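Local coordinates for protein adhesin LabA (Helicobacter pylori, PDB 6GMM) that probably attaches Helicobacter pylori to the gastric mucosa by recognising LacdiNAc-containing sugars, as a lectin-like bacterial adhesin, at residues Leu16-Val21 / Gly396-Ser401; Leu25-Ala30 / Asn434-Ser439; Ala382-Leu385 / Ser390-Gln393; Ala404-Leu409 / Gln413-Val418; Phe278-Asp283 / Ala386-Gln391. All coordinates share one frame; numbering follows the deposited sequence.

Contact 1. Residues Leu16-Val21 / Gly396-Ser401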
# COMPACT_ATOMS: atom_id res chain seq x y z
N LEU A 16 -9.77 15.90 -28.44
CA LEU A 16 -10.70 14.84 -28.83
C LEU A 16 -10.82 13.79 -27.74
O LEU A 16 -11.94 13.41 -27.39
CB LEU A 16 -10.28 14.22 -30.16
CG LEU A 16 -10.55 15.07 -31.42
CD1 LEU A 16 -10.02 14.39 -32.67
CD2 LEU A 16 -12.03 15.38 -31.58
N THR A 17 -9.68 13.38 -27.17
CA THR A 17 -9.56 12.43 -26.05
C THR A 17 -10.31 12.98 -24.84
O THR A 17 -11.20 12.31 -24.30
CB THR A 17 -8.08 12.17 -25.81
OG1 THR A 17 -7.60 11.45 -26.94
CG2 THR A 17 -7.79 11.37 -24.51
N ASN A 18 -10.03 14.24 -24.48
CA ASN A 18 -10.69 14.90 -23.35
C ASN A 18 -12.19 15.02 -23.56
O ASN A 18 -12.96 14.76 -22.64
CB ASN A 18 -10.05 16.27 -23.06
CG ASN A 18 -8.70 16.20 -22.38
OD1 ASN A 18 -8.21 15.14 -21.99
ND2 ASN A 18 -8.05 17.35 -22.23
N TYR A 19 -12.60 15.35 -24.80
CA TYR A 19 -14.00 15.49 -25.18
C TYR A 19 -14.70 14.12 -25.05
O TYR A 19 -15.73 14.02 -24.38
CB TYR A 19 -14.07 15.99 -26.65
CG TYR A 19 -15.45 16.13 -27.25
CD1 TYR A 19 -16.00 15.11 -28.02
CD2 TYR A 19 -16.16 17.32 -27.15
CE1 TYR A 19 -17.27 15.23 -28.60
CE2 TYR A 19 -17.43 17.46 -27.72
CZ TYR A 19 -17.98 16.42 -28.46
OH TYR A 19 -19.20 16.54 -29.08
N SER A 20 -14.15 13.09 -25.72
CA SER A 20 -14.69 11.73 -25.78
C SER A 20 -14.97 11.15 -24.40
O SER A 20 -16.06 10.58 -24.19
CB SER A 20 -13.73 10.82 -26.54
OG SER A 20 -14.22 9.50 -26.54
N VAL A 21 -13.99 11.29 -23.46
CA VAL A 21 -14.00 10.82 -22.09
C VAL A 21 -15.05 11.58 -21.25
O VAL A 21 -15.84 10.94 -20.54
CB VAL A 21 -12.56 10.89 -21.49
CG1 VAL A 21 -12.55 10.92 -19.96
CG2 VAL A 21 -11.69 9.76 -22.03
N GLY A 396 -19.11 21.48 -23.48
CA GLY A 396 -19.47 22.51 -24.44
C GLY A 396 -18.28 23.33 -24.86
O GLY A 396 -18.11 23.61 -26.05
N GLU A 397 -17.43 23.71 -23.89
CA GLU A 397 -16.20 24.48 -24.09
C GLU A 397 -15.26 23.72 -25.00
O GLU A 397 -14.67 24.30 -25.92
CB GLU A 397 -15.50 24.74 -22.74
CG GLU A 397 -16.19 25.79 -21.90
CD GLU A 397 -15.62 26.01 -20.51
OE1 GLU A 397 -14.42 25.70 -20.28
OE2 GLU A 397 -16.37 26.53 -19.65
N HIS A 398 -15.11 22.40 -24.72
CA HIS A 398 -14.31 21.46 -25.50
C HIS A 398 -14.82 21.40 -26.92
O HIS A 398 -14.00 21.46 -27.83
CB HIS A 398 -14.32 20.09 -24.84
CG HIS A 398 -13.30 19.95 -23.76
ND1 HIS A 398 -13.27 20.80 -22.67
CD2 HIS A 398 -12.27 19.08 -23.66
CE1 HIS A 398 -12.24 20.42 -21.94
NE2 HIS A 398 -11.61 19.39 -22.49
N TYR A 399 -16.17 21.35 -27.12
CA TYR A 399 -16.80 21.34 -28.47
C TYR A 399 -16.39 22.58 -29.27
O TYR A 399 -15.95 22.45 -30.42
CB TYR A 399 -18.35 21.25 -28.39
CG TYR A 399 -19.03 21.21 -29.73
CD1 TYR A 399 -19.40 22.38 -30.39
CD2 TYR A 399 -19.32 20.00 -30.35
CE1 TYR A 399 -19.99 22.35 -31.65
CE2 TYR A 399 -19.94 19.95 -31.60
CZ TYR A 399 -20.26 21.14 -32.25
OH TYR A 399 -20.87 21.10 -33.48
N ASP A 400 -16.55 23.76 -28.65
CA ASP A 400 -16.17 25.06 -29.21
C ASP A 400 -14.65 25.10 -29.49
O ASP A 400 -14.26 25.57 -30.56
CB ASP A 400 -16.59 26.19 -28.25
CG ASP A 400 -18.09 26.43 -28.06
OD1 ASP A 400 -18.88 26.06 -28.98
OD2 ASP A 400 -18.47 27.04 -27.03
N SER A 401 -13.81 24.59 -28.56
CA SER A 401 -12.34 24.54 -28.70
C SER A 401 -11.89 23.72 -29.93
O SER A 401 -10.94 24.12 -30.61
CB SER A 401 -11.70 23.97 -27.43
OG SER A 401 -11.52 24.94 -26.42

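Contact 2. Residues Leu25-Ala30 / Asn434-Ser439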
# COMPACT_ATOMS: atom_id res chain seq x y z
N LEU A 25 -18.72 10.09 -19.71
CA LEU A 25 -19.03 10.31 -18.30
C LEU A 25 -20.34 11.05 -18.08
O LEU A 25 -21.09 10.68 -17.18
CB LEU A 25 -17.87 11.01 -17.55
CG LEU A 25 -16.63 10.17 -17.29
CD1 LEU A 25 -15.46 11.02 -16.86
CD2 LEU A 25 -16.92 9.05 -16.31
N ILE A 26 -20.63 12.07 -18.92
CA ILE A 26 -21.85 12.87 -18.83
C ILE A 26 -23.07 12.02 -19.16
O ILE A 26 -24.10 12.13 -18.48
CB ILE A 26 -21.74 14.17 -19.66
CG1 ILE A 26 -20.68 15.13 -19.09
CG2 ILE A 26 -23.10 14.89 -19.77
CD1 ILE A 26 -21.13 16.04 -17.87
N ARG A 27 -22.90 11.11 -20.15
CA ARG A 27 -23.92 10.16 -20.56
C ARG A 27 -24.15 9.21 -19.39
O ARG A 27 -25.29 9.09 -18.94
CB ARG A 27 -23.48 9.41 -21.85
CG ARG A 27 -23.86 10.16 -23.15
CD ARG A 27 -22.83 9.99 -24.27
NE ARG A 27 -23.27 9.06 -25.32
CZ ARG A 27 -23.25 9.32 -26.63
NH1 ARG A 27 -23.67 8.40 -27.49
NH2 ARG A 27 -22.81 10.48 -27.08
N GLN A 28 -23.05 8.64 -18.81
CA GLN A 28 -23.10 7.73 -17.66
C GLN A 28 -23.80 8.38 -16.45
O GLN A 28 -24.61 7.72 -15.80
CB GLN A 28 -21.69 7.30 -17.29
CG GLN A 28 -21.45 5.80 -17.34
CD GLN A 28 -20.08 5.43 -16.82
OE1 GLN A 28 -19.07 6.12 -17.06
NE2 GLN A 28 -19.99 4.30 -16.12
N SER A 29 -23.54 9.68 -16.19
CA SER A 29 -24.12 10.45 -15.07
C SER A 29 -25.63 10.59 -15.10
O SER A 29 -26.23 10.97 -14.09
CB SER A 29 -23.50 11.84 -14.99
OG SER A 29 -22.09 11.80 -14.98
N ALA A 30 -26.23 10.36 -16.28
CA ALA A 30 -27.66 10.45 -16.50
C ALA A 30 -28.34 9.07 -16.47
O ALA A 30 -29.53 8.96 -16.75
CB ALA A 30 -27.91 11.13 -17.84
N ASN A 434 -26.99 17.28 -26.77
CA ASN A 434 -26.45 15.94 -26.87
C ASN A 434 -25.23 16.02 -27.75
O ASN A 434 -25.32 16.43 -28.91
CB ASN A 434 -27.50 14.99 -27.44
CG ASN A 434 -28.21 14.17 -26.39
OD1 ASN A 434 -28.54 14.65 -25.29
ND2 ASN A 434 -28.48 12.91 -26.71
N TYR A 435 -24.06 15.71 -27.18
CA TYR A 435 -22.81 15.80 -27.91
C TYR A 435 -22.41 14.45 -28.45
O TYR A 435 -22.77 13.41 -27.88
CB TYR A 435 -21.72 16.43 -27.04
CG TYR A 435 -21.97 17.88 -26.72
CD1 TYR A 435 -21.49 18.90 -27.53
CD2 TYR A 435 -22.66 18.25 -25.56
CE1 TYR A 435 -21.69 20.24 -27.21
CE2 TYR A 435 -22.88 19.59 -25.23
CZ TYR A 435 -22.40 20.58 -26.07
OH TYR A 435 -22.64 21.90 -25.79
N TYR A 436 -21.73 14.46 -29.59
CA TYR A 436 -21.33 13.25 -30.28
C TYR A 436 -19.92 13.39 -30.80
O TYR A 436 -19.40 14.51 -30.90
CB TYR A 436 -22.32 12.96 -31.45
CG TYR A 436 -23.75 12.78 -31.00
CD1 TYR A 436 -24.24 11.53 -30.65
CD2 TYR A 436 -24.63 13.87 -30.92
CE1 TYR A 436 -25.56 11.36 -30.21
CE2 TYR A 436 -25.94 13.71 -30.47
CZ TYR A 436 -26.40 12.45 -30.12
OH TYR A 436 -27.69 12.29 -29.68
N ILE A 437 -19.30 12.26 -31.10
CA ILE A 437 -17.96 12.18 -31.65
C ILE A 437 -17.89 11.02 -32.66
O ILE A 437 -18.39 9.93 -32.38
CB ILE A 437 -16.83 12.17 -30.56
CG1 ILE A 437 -15.43 12.20 -31.20
CG2 ILE A 437 -16.97 11.02 -29.52
CD1 ILE A 437 -14.29 12.64 -30.28
N ASP A 438 -17.31 11.28 -33.84
CA ASP A 438 -17.12 10.28 -34.88
C ASP A 438 -15.82 9.58 -34.58
O ASP A 438 -14.74 10.19 -34.68
CB ASP A 438 -17.08 10.94 -36.26
CG ASP A 438 -17.13 9.94 -37.40
OD1 ASP A 438 -16.16 9.16 -37.55
OD2 ASP A 438 -18.12 9.96 -38.15
N SER A 439 -15.92 8.31 -34.14
CA SER A 439 -14.79 7.46 -33.75
C SER A 439 -13.77 7.26 -34.86
O SER A 439 -12.57 7.17 -34.58
CB SER A 439 -15.30 6.09 -33.30
OG SER A 439 -16.05 6.21 -32.10

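Contact 3. Residues Ala382-Leu385 / Ser390-Gln393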
# COMPACT_ATOMS: atom_id res chain seq x y z
N ALA A 382 -18.34 9.25 -10.21
CA ALA A 382 -18.62 9.97 -8.97
C ALA A 382 -18.14 11.43 -9.03
O ALA A 382 -18.91 12.32 -8.65
CB ALA A 382 -18.00 9.25 -7.79
N TYR A 383 -16.94 11.70 -9.59
CA TYR A 383 -16.47 13.07 -9.75
C TYR A 383 -17.35 13.87 -10.72
O TYR A 383 -17.63 15.04 -10.47
CB TYR A 383 -14.98 13.13 -10.16
CG TYR A 383 -14.47 14.55 -10.33
CD1 TYR A 383 -14.05 15.29 -9.23
CD2 TYR A 383 -14.45 15.16 -11.58
CE1 TYR A 383 -13.58 16.60 -9.37
CE2 TYR A 383 -13.98 16.47 -11.74
CZ TYR A 383 -13.54 17.18 -10.63
OH TYR A 383 -13.09 18.47 -10.78
N THR A 384 -17.78 13.22 -11.81
CA THR A 384 -18.66 13.86 -12.82
C THR A 384 -20.01 14.20 -12.19
O THR A 384 -20.43 15.35 -12.29
CB THR A 384 -18.72 13.03 -14.12
OG1 THR A 384 -17.39 12.73 -14.56
CG2 THR A 384 -19.43 13.76 -15.24
N LEU A 385 -20.67 13.23 -11.50
CA LEU A 385 -21.94 13.47 -10.79
C LEU A 385 -21.78 14.57 -9.74
O LEU A 385 -22.66 15.40 -9.62
CB LEU A 385 -22.41 12.20 -10.07
CG LEU A 385 -23.12 11.15 -10.89
CD1 LEU A 385 -23.28 9.90 -10.08
CD2 LEU A 385 -24.51 11.65 -11.33
N SER A 390 -20.73 22.01 -13.84
CA SER A 390 -19.41 22.45 -14.31
C SER A 390 -18.80 21.53 -15.36
O SER A 390 -18.15 22.01 -16.29
CB SER A 390 -18.46 22.56 -13.13
OG SER A 390 -17.18 22.92 -13.61
N GLN A 391 -18.96 20.22 -15.18
CA GLN A 391 -18.43 19.20 -16.09
C GLN A 391 -19.15 19.24 -17.44
O GLN A 391 -18.50 19.13 -18.48
CB GLN A 391 -18.51 17.81 -15.45
CG GLN A 391 -17.44 17.52 -14.38
CD GLN A 391 -16.03 17.61 -14.94
OE1 GLN A 391 -15.49 16.65 -15.50
NE2 GLN A 391 -15.40 18.78 -14.82
N TYR A 392 -20.47 19.47 -17.42
CA TYR A 392 -21.30 19.58 -18.62
C TYR A 392 -20.96 20.84 -19.41
O TYR A 392 -20.83 20.77 -20.64
CB TYR A 392 -22.79 19.45 -18.26
CG TYR A 392 -23.75 19.48 -19.44
CD1 TYR A 392 -23.57 18.64 -20.54
CD2 TYR A 392 -24.88 20.29 -19.42
CE1 TYR A 392 -24.46 18.66 -21.62
CE2 TYR A 392 -25.76 20.33 -20.50
CZ TYR A 392 -25.55 19.51 -21.59
OH TYR A 392 -26.44 19.52 -22.63
N GLN A 393 -20.74 21.98 -18.71
CA GLN A 393 -20.30 23.25 -19.30
C GLN A 393 -18.93 23.03 -19.97
O GLN A 393 -18.68 23.56 -21.04
CB GLN A 393 -20.14 24.31 -18.20
CG GLN A 393 -19.81 25.70 -18.72
CD GLN A 393 -19.73 26.72 -17.62
OE1 GLN A 393 -18.65 27.07 -17.14
NE2 GLN A 393 -20.88 27.24 -17.21

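Contact 4. Residues Ala404-Leu409 / Gln413-Val418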
# COMPACT_ATOMS: atom_id res chain seq x y z
N ALA A 404 -12.96 25.43 -33.31
CA ALA A 404 -11.98 26.50 -33.52
C ALA A 404 -10.67 25.93 -34.09
O ALA A 404 -10.20 26.41 -35.12
CB ALA A 404 -11.71 27.22 -32.20
N ALA A 405 -10.14 24.86 -33.47
CA ALA A 405 -8.90 24.19 -33.86
C ALA A 405 -8.96 23.67 -35.30
O ALA A 405 -8.02 23.91 -36.06
CB ALA A 405 -8.56 23.06 -32.88
N ILE A 406 -10.07 23.05 -35.68
CA ILE A 406 -10.27 22.49 -37.03
C ILE A 406 -10.26 23.58 -38.10
O ILE A 406 -9.64 23.39 -39.15
CB ILE A 406 -11.52 21.58 -37.06
CG1 ILE A 406 -11.20 20.29 -36.28
CG2 ILE A 406 -11.95 21.22 -38.47
CD1 ILE A 406 -12.34 19.63 -35.76
N SER A 407 -10.89 24.74 -37.82
CA SER A 407 -11.02 25.89 -38.72
C SER A 407 -9.75 26.30 -39.46
O SER A 407 -9.81 26.58 -40.65
CB SER A 407 -11.61 27.08 -37.98
OG SER A 407 -12.94 26.79 -37.58
N SER A 408 -8.60 26.33 -38.76
CA SER A 408 -7.33 26.72 -39.36
C SER A 408 -6.60 25.59 -40.09
O SER A 408 -5.71 25.86 -40.90
CB SER A 408 -6.41 27.35 -38.31
OG SER A 408 -6.09 26.44 -37.28
N LEU A 409 -6.97 24.33 -39.81
CA LEU A 409 -6.35 23.14 -40.39
C LEU A 409 -6.63 22.95 -41.89
O LEU A 409 -7.75 23.26 -42.33
CB LEU A 409 -6.77 21.90 -39.60
CG LEU A 409 -5.74 21.26 -38.67
CD1 LEU A 409 -5.30 22.21 -37.56
CD2 LEU A 409 -6.30 20.01 -38.03
N GLN A 413 -12.93 20.88 -43.84
CA GLN A 413 -14.22 20.39 -44.33
C GLN A 413 -14.45 18.89 -44.08
O GLN A 413 -15.56 18.53 -43.71
CB GLN A 413 -14.41 20.76 -45.82
N SER A 414 -13.42 18.03 -44.27
CA SER A 414 -13.58 16.58 -44.03
C SER A 414 -13.67 16.28 -42.50
O SER A 414 -14.45 15.42 -42.06
CB SER A 414 -12.43 15.79 -44.65
OG SER A 414 -11.22 15.89 -43.91
N LEU A 415 -12.91 17.07 -41.73
CA LEU A 415 -12.74 17.00 -40.29
C LEU A 415 -13.87 17.65 -39.49
O LEU A 415 -14.04 17.28 -38.34
CB LEU A 415 -11.41 17.70 -39.95
CG LEU A 415 -10.36 16.90 -39.19
CD1 LEU A 415 -9.90 15.67 -39.96
CD2 LEU A 415 -9.17 17.78 -38.90
N GLN A 416 -14.62 18.60 -40.07
CA GLN A 416 -15.66 19.34 -39.32
C GLN A 416 -16.66 18.44 -38.55
O GLN A 416 -17.07 18.79 -37.43
CB GLN A 416 -16.39 20.37 -40.22
CG GLN A 416 -17.23 19.78 -41.36
CD GLN A 416 -17.74 20.82 -42.34
OE1 GLN A 416 -17.63 22.04 -42.13
NE2 GLN A 416 -18.34 20.36 -43.43
N ASN A 417 -16.98 17.25 -39.12
CA ASN A 417 -17.93 16.30 -38.55
C ASN A 417 -17.36 15.35 -37.47
O ASN A 417 -18.10 14.49 -36.98
CB ASN A 417 -18.63 15.52 -39.66
CG ASN A 417 -19.55 16.37 -40.51
OD1 ASN A 417 -20.29 17.25 -40.01
ND2 ASN A 417 -19.55 16.09 -41.82
N VAL A 418 -16.07 15.53 -37.05
CA VAL A 418 -15.42 14.73 -35.99
C VAL A 418 -16.23 14.80 -34.68
O VAL A 418 -16.23 13.87 -33.88
CB VAL A 418 -13.91 15.08 -35.78
CG1 VAL A 418 -13.71 16.45 -35.14
CG2 VAL A 418 -13.20 13.99 -34.97

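Contact 5. Residues Phe278-Asp283 / Ala386-Gln391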
# COMPACT_ATOMS: atom_id res chain seq x y z
N PHE A 278 -33.74 10.41 -13.59
CA PHE A 278 -32.69 10.84 -12.65
C PHE A 278 -32.20 12.21 -13.09
O PHE A 278 -31.78 12.39 -14.24
CB PHE A 278 -31.53 9.82 -12.55
CG PHE A 278 -30.34 10.22 -11.69
CD1 PHE A 278 -30.35 9.98 -10.31
CD2 PHE A 278 -29.20 10.79 -12.25
CE1 PHE A 278 -29.25 10.35 -9.52
CE2 PHE A 278 -28.13 11.18 -11.46
CZ PHE A 278 -28.14 10.93 -10.09
N ASN A 279 -32.29 13.19 -12.19
CA ASN A 279 -31.83 14.54 -12.44
C ASN A 279 -30.40 14.67 -11.88
O ASN A 279 -30.20 14.70 -10.67
CB ASN A 279 -32.79 15.57 -11.83
CG ASN A 279 -32.40 17.01 -12.09
OD1 ASN A 279 -31.28 17.34 -12.52
ND2 ASN A 279 -33.31 17.90 -11.78
N PRO A 280 -29.39 14.76 -12.77
CA PRO A 280 -28.00 14.85 -12.29
C PRO A 280 -27.66 16.14 -11.56
O PRO A 280 -26.66 16.21 -10.87
CB PRO A 280 -27.16 14.68 -13.56
CG PRO A 280 -28.05 15.02 -14.65
CD PRO A 280 -29.46 14.75 -14.25
N TYR A 281 -28.46 17.18 -11.73
CA TYR A 281 -28.20 18.45 -11.06
C TYR A 281 -28.68 18.43 -9.62
O TYR A 281 -28.19 19.21 -8.81
CB TYR A 281 -28.90 19.58 -11.79
CG TYR A 281 -28.49 19.78 -13.23
CD1 TYR A 281 -27.44 20.63 -13.57
CD2 TYR A 281 -29.22 19.20 -14.27
CE1 TYR A 281 -27.09 20.85 -14.90
CE2 TYR A 281 -28.91 19.45 -15.60
CZ TYR A 281 -27.83 20.27 -15.92
OH TYR A 281 -27.53 20.50 -17.24
N LYS A 282 -29.67 17.56 -9.30
CA LYS A 282 -30.31 17.56 -7.98
C LYS A 282 -30.25 16.28 -7.21
O LYS A 282 -30.20 16.31 -5.97
CB LYS A 282 -31.78 17.95 -8.15
CG LYS A 282 -31.97 19.32 -8.75
CD LYS A 282 -32.56 20.26 -7.74
CE LYS A 282 -31.53 20.83 -6.82
NZ LYS A 282 -32.06 20.89 -5.44
N ASP A 283 -30.31 15.14 -7.90
CA ASP A 283 -30.38 13.86 -7.22
C ASP A 283 -29.05 13.20 -6.94
O ASP A 283 -29.06 12.01 -6.63
CB ASP A 283 -31.31 12.90 -8.01
CG ASP A 283 -32.61 13.51 -8.50
OD1 ASP A 283 -33.09 14.47 -7.86
OD2 ASP A 283 -33.14 13.03 -9.53
N ALA A 386 -20.67 14.57 -8.97
CA ALA A 386 -20.42 15.59 -7.95
C ALA A 386 -20.28 16.99 -8.54
O ALA A 386 -20.64 17.96 -7.88
CB ALA A 386 -19.17 15.25 -7.19
N ASN A 387 -19.78 17.08 -9.79
CA ASN A 387 -19.56 18.37 -10.45
C ASN A 387 -20.24 18.48 -11.79
O ASN A 387 -19.71 19.16 -12.67
CB ASN A 387 -18.04 18.60 -10.62
CG ASN A 387 -17.28 18.58 -9.34
OD1 ASN A 387 -17.14 19.60 -8.65
ND2 ASN A 387 -16.79 17.40 -8.98
N PHE A 388 -21.46 17.89 -11.93
CA PHE A 388 -22.21 17.79 -13.19
C PHE A 388 -22.36 19.09 -13.96
O PHE A 388 -22.00 19.14 -15.14
CB PHE A 388 -23.58 17.13 -12.99
CG PHE A 388 -24.15 16.68 -14.31
CD1 PHE A 388 -23.69 15.53 -14.93
CD2 PHE A 388 -25.10 17.46 -14.97
CE1 PHE A 388 -24.18 15.15 -16.20
CE2 PHE A 388 -25.58 17.08 -16.23
CZ PHE A 388 -25.13 15.92 -16.83
N SER A 389 -22.90 20.14 -13.30
CA SER A 389 -23.12 21.46 -13.86
C SER A 389 -21.85 21.96 -14.58
O SER A 389 -21.88 22.25 -15.78
CB SER A 389 -23.51 22.42 -12.75
OG SER A 389 -23.47 23.78 -13.15
N SER A 390 -20.73 22.01 -13.84
CA SER A 390 -19.41 22.45 -14.31
C SER A 390 -18.80 21.53 -15.36
O SER A 390 -18.15 22.01 -16.29
CB SER A 390 -18.46 22.56 -13.13
OG SER A 390 -17.18 22.92 -13.61
N GLN A 391 -18.96 20.22 -15.18
CA GLN A 391 -18.43 19.20 -16.09
C GLN A 391 -19.15 19.24 -17.44
O GLN A 391 -18.50 19.13 -18.48
CB GLN A 391 -18.51 17.81 -15.45
CG GLN A 391 -17.44 17.52 -14.38
CD GLN A 391 -16.03 17.61 -14.94
OE1 GLN A 391 -15.49 16.65 -15.50
NE2 GLN A 391 -15.40 18.78 -14.82

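Contact 1. Residues Leu16-Val21 / Gly396-Ser401
Y19 of helix 4-28 meets H398 and Y399 of helix 388-408 in the tight part of this contact. The two helix segments run roughly antiparallel, at 147° between their directions, with axes 9.6 Å apart. The closest CA pair is Y19 and H398, at 6.0 Å. The Y19 ring leaves its helix with CG anti to the backbone N (chi1 177°), which carries it across to the other helix. H398 CB sits at the edge of this ring, 4.0 Å from Y19 CD2. One atom further out, Y19 CE2 is 4.0 Å from Y399 CB. The two tyrosine side chains lie alongside each other and point the same way, and Y19 OH comes to the edge of the Y399 ring, 3.7 Å from CD2. V419, Y435 and I437 of the neighbouring strands also pack on Y19, so Y19 is buried, while Y399 and H398 are only partly so.

The other half faces solvent: N18 is exposed, though its CB comes 3.5 Å from H398 NE2, at the imidazole edge. The N18 amide and the imidazole are turned 51° apart and make no bond to each other. H398 CD2 lies 3.9 Å from the backbone N of Y19, obliquely to the ring.

Both helices belong to the part of the fold that carries the two chain termini. Two polar ends have partners outside the two segments: Y19 OH bonds to Y436 O, and H398 ND1 bonds weakly to K394 O. The chemistry therefore implies that shape and van der Waals packing, rather than polar pairing, join these two helix segments.

Contact 2. Residues Leu25-Ala30 / Asn434-Ser439
R27 reaches from helix 4-28 to the backbone of Y435 and the ring of Y436. Its terminal NH2 lies 3.0 Å from Y435 O, with the oxygen at the guanidinium edge and near its plane. The angle is poor for a hydrogen bond, so this is a close polar approach only. The same NH2 is 4.0 Å from Y436 CD1. The R27 and Y436 side chains cross at about a right angle, and guanidinium and ring planes are 81° apart.

R27 starts with CG anti to the carbonyl carbon (chi1 -87°), and its chain then bends at chi2 and chi3. These bends bring the guanidinium to the strand. R27 itself is exposed. Y435 O also receives a weak hydrogen bond from N23 ND2.

The strand 433-437 pairs antiparallel with strand 419-423, and the two form a beta hairpin with a long connecting loop. Backbone bonds tie N434 to K422 and Y436 to S420. D438 follows the strand at the N-cap of helix 439-452, where its OD1 caps I441 N.

Around the first shell, the Y436 ring is held at its far end. N434 ND2 donates to Y436 OH at 3.1 Å with a nearly straight bond of 166°. K422 makes a cation-pi contact with the same ring. On the helix side, L25 O takes two donors from S29: the backbone N at 2.8 Å and OG at 2.7 Å. They come from opposite faces of the carbonyl plane. Beyond the turn, A30 O accepts from Q429 NE2, in the loop of the hairpin.

Contact 3. Residues Ala382-Leu385 / Ser390-Gln393
Q391 turns its amide back toward Y383 through a bend at chi2 (-61°), while Y383 extends with CG opposite the backbone N (chi1 -180°). The two side chains cross at about a right angle. Y383 CE2 is the ring atom that touches: it lies 4.0 Å from Q391 CD. Y383 CE2 is also 4.1 Å from both Q391 OE1 and Q391 NE2, so it sits almost evenly against the three amide atoms. Ring and amide planes are 71° apart, and the amide stands obliquely to the ring. This is not a stack.

Deeper in the contact, T384 presents its methyl group. T384 CG2 lies 4.2 Å from Q391 CB, and T384 CA is 4.2 Å from Q391 CG. The aliphatic start of Q391 thus rests on the threonine, and its amide on the tyrosine.

The two segments come from consecutive helices, 369-386 and 388-408, separated by N387, a residue with non-helical backbone angles. T384 and Q391 have their CA atoms 6.3 Å apart. Seven residues of unbroken helix would span more than that, so the chain turns sharply here. Two successive helices meet at a sharp corner at N387, and Q391 lies on its inner side.

The polar groups near the break are bonded locally. T384 OG1 bonds to N380 O one turn back, which leaves its methyl to face Q391. Y383 O accepts from N387 ND2 at the break itself. Helix 4-28 closes over the buried side: L25 and I26 pack on T384, and L22 packs on Q391. Y383 is on the exposed side.

Contact 4. Residues Ala404-Leu409 / Gln413-Val418
I406 O accepts the backbone N of L409 at 2.9 Å. Both residues pack on L415, and I406 also meets V418. S408 OG adds only a weak bond to A405 O. On the other segment, V418 N reaches L415 O at 3.0 Å over the same spacing. The contact between the segments is apolar.

I406 does most of the touching, with two branches. Its CG2 meets L415 CB at 3.9 Å and lies 4.1 Å from Q416 N. Its CD1 reaches further along, to V418 CG1 at 3.5 Å. V418 holds CG1 between its backbone N and carbonyl carbon (chi1 71°), the crowded position, and this rotamer turns the methyl toward I406. The third pair joins methyl to methyl: L409 CD2 is 3.7 Å from L415 CD2.

This is a helix-loop-helix reversal. Helix 388-408 ends, and the short, weakly bonded helix 412-415 folds back beside it before strand 419-423 starts.

Other helices close the core. L12 of helix 4-28 packs on I406, and L16 packs on V418. I441 and V445 of helix 439-452 pack on L415. S414 OG bonds to D411 OD2 on the exposed side.

Contact 5. Residues Phe278-Asp283 / Ala386-Gln391
Ring packing carries this contact, and F388 is at its centre. P280 lies over one face of the F388 ring in a CH-pi interaction. P280 CB is 3.6 Å from the ring centroid and only 8° off the ring normal. P280 CG covers the outer part of the ring, 3.6 Å from F388 CE2.

The second ring contact is T-shaped. The edge of F388 points at a face of the Y281 ring, with planes at 88° and centroids 5.2 Å apart. Y281 CZ lies 3.9 Å from F388 CE2, and Y281 CE1 is equally near F388 CD2. One phenylalanine thus offers its face to the proline and its edge to the tyrosine.

Looser apolar contact continues at the rim, where Y281 CE1 is 4.1 Å from S389 CA. On the buried side, I26, S29 and I431 also touch F388.

Polar bonds shape the loop that presents P280 and Y281. N279 OD1 accepts from Y281 N at 2.9 Å. N279 N donates to D283 OD2 at 2.8 Å, and N279 O accepts from the backbone N of both K282 and D283. Y281 OH is bonded to G430 O, which fixes the far end of the ring.

The N279-Y281 bond defines an Asx turn with P280 in the middle. Through P280 and Y281, this turn of the loop before helix 287-311 packs on the first turn of helix 388-408.

All five contacts lie on the same side of the chain centre, where the first helix meets the C-terminal part. Helix 388-408 is used by contacts 1, 3, 4 and 5, and helix 4-28 by contacts 1 and 2. Contacts 3 and 5 are only about 6 Å apart between centres and share S390 and Q391. Contact 2 ties the group together: Y436 O takes Y19 OH of contact 1 at 2.7 Å, D438 N reaches V418 O of contact 4 at 2.8 Å, and S29 CB packs on F388 CE1 of contact 5 at 3.6 Å. Contacts 4 and 5 are farthest apart, about 30 Å between centres. None of these contacts identifies a sugar-binding site.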